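Local atomic coordinates of alanine racemase, biosynthetic (PDB entry 6A2F), a protein that belongs to the alanine racemase family, pairing a TIM-barrel domain with a mainly beta C-terminal domain and carrying a pyridoxal phosphate cofactor. Residues A221-S224 with A225-G229. Sequence-based numbering, arbitrary orientation.
Sequences ADLS and AAELG
Ser224 and Glu227 meet across a tight local turn, where the chain passes without a break from 221-224 into 225-229. Leu223 and Ser224 are extended. Ala225 to Glu227 then take helical backbone angles, and Ala226 to Gly229 form a type I beta turn. Gly229 closes it with a positive phi of 76°. Leu228 N makes a weak hydrogen bond back to Ser224 O at 3.0 Å.

The two side chains of Ser224 and Glu227 answer each other's backbone amides. This is the reciprocal pattern of a capping box, with Ser224 in the N-cap position, although no regular helix follows. Ser224 N donates to Glu227 OE2 at 2.9 Å, nearly straight at 166°; the oxygen accepts through its anti lone pair. In return Glu227 N gives a weak bond to Ser224 OG at 3.3 Å. A Ser224 chi1 of 81° turns OG toward Glu227 N. The glutamate reaches back straight from CG to the Ser224 amide, and its CG lies 3.4 Å from Ser224 OG.

Leu223 crosses Glu227 at about a right angle, its CD2 3.5 Å from OE2. Its other methyl, CD1, meets Leu228 CD2 at 4.1 Å. Leu228 also lays CG and CD1 against Ser224 O.

The CB of Asp222 is directed away from 225-229, and its OD2 forms a salt bridge with Arg166. Leu223 O accepts a hydrogen bond from Thr218 OG1, and Leu228 rests on Thr218 and Leu220. The turn lies at the surface, in the connection between strand 207-208 and strand 234-246.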
loop_
_atom_site.group_PDB
_atom_site.type_symbol
_atom_site.label_atom_id
_atom_site.label_comp_id
_atom_site.label_asym_id
_atom_site.label_seq_id
_atom_site.Cartn_x
_atom_site.Cartn_y
_atom_site.Cartn_z
ATOM N N ALA A 221 -12.275 2.681 -19.414
ATOM C CA ALA A 221 -13.322 1.955 -18.702
ATOM C C ALA A 221 -13.838 0.734 -19.462
ATOM O O ALA A 221 -14.126 -0.299 -18.852
ATOM C CB ALA A 221 -14.475 2.892 -18.354
ATOM N N ASP A 222 -13.947 0.847 -20.784
ATOM C CA ASP A 222 -14.576 -0.215 -21.581
ATOM C C ASP A 222 -13.699 -0.893 -22.658
ATOM O O ASP A 222 -14.198 -1.670 -23.475
ATOM C CB ASP A 222 -15.935 0.244 -22.148
ATOM C CG ASP A 222 -15.904 1.666 -22.662
ATOM O OD1 ASP A 222 -16.142 2.602 -21.862
ATOM O OD2 ASP A 222 -15.654 1.843 -23.874
ATOM N N LEU A 223 -12.401 -0.611 -22.645
ATOM C CA LEU A 223 -11.434 -1.391 -23.422
ATOM C C LEU A 223 -10.320 -1.884 -22.496
ATOM O O LEU A 223 -9.949 -1.194 -21.545
ATOM C CB LEU A 223 -10.861 -0.575 -24.592
ATOM C CG LEU A 223 -11.718 -0.370 -25.854
ATOM C CD1 LEU A 223 -11.134 0.722 -26.738
ATOM C CD2 LEU A 223 -11.883 -1.655 -26.656
ATOM N N SER A 224 -9.806 -3.082 -22.764
ATOM C CA SER A 224 -8.755 -3.677 -21.932
ATOM C C SER A 224 -7.367 -3.405 -22.508
ATOM O O SER A 224 -7.227 -3.065 -23.687
ATOM C CB SER A 224 -8.973 -5.185 -21.770
ATOM O OG SER A 224 -8.487 -5.900 -22.895
ATOM N N ALA A 225 -6.347 -3.574 -21.666
ATOM C CA ALA A 225 -4.950 -3.382 -22.061
ATOM C C ALA A 225 -4.529 -4.276 -23.230
ATOM O O ALA A 225 -3.776 -3.842 -24.106
ATOM C CB ALA A 225 -4.029 -3.596 -20.869
ATOM N N ALA A 226 -5.022 -5.514 -23.234
ATOM C CA ALA A 226 -4.763 -6.456 -24.325
ATOM C C ALA A 226 -5.371 -5.978 -25.650
ATOM O O ALA A 226 -4.712 -6.043 -26.696
ATOM C CB ALA A 226 -5.272 -7.847 -23.965
ATOM N N GLU A 227 -6.614 -5.488 -25.590
ATOM C CA GLU A 227 -7.314 -4.948 -26.766
ATOM C C GLU A 227 -6.637 -3.688 -27.304
ATOM O O GLU A 227 -6.765 -3.361 -28.485
ATOM C CB GLU A 227 -8.787 -4.641 -26.450
ATOM C CG GLU A 227 -9.646 -5.856 -26.127
ATOM C CD GLU A 227 -11.045 -5.486 -25.656
ATOM O OE1 GLU A 227 -12.014 -6.139 -26.112
ATOM O OE2 GLU A 227 -11.182 -4.549 -24.835
ATOM N N LEU A 228 -5.923 -2.984 -26.425
ATOM C CA LEU A 228 -5.209 -1.757 -26.790
ATOM C C LEU A 228 -3.758 -2.018 -27.205
ATOM O O LEU A 228 -3.039 -1.093 -27.587
ATOM C CB LEU A 228 -5.275 -0.743 -25.642
ATOM C CG LEU A 228 -6.660 -0.167 -25.326
ATOM C CD1 LEU A 228 -6.733 0.300 -23.879
ATOM C CD2 LEU A 228 -7.019 0.961 -26.284
ATOM N N GLY A 229 -3.339 -3.279 -27.136
ATOM C CA GLY A 229 -1.985 -3.670 -27.525
ATOM C C GLY A 229 -0.904 -3.318 -26.513
ATOM O O GLY A 229 0.271 -3.227 -26.871
#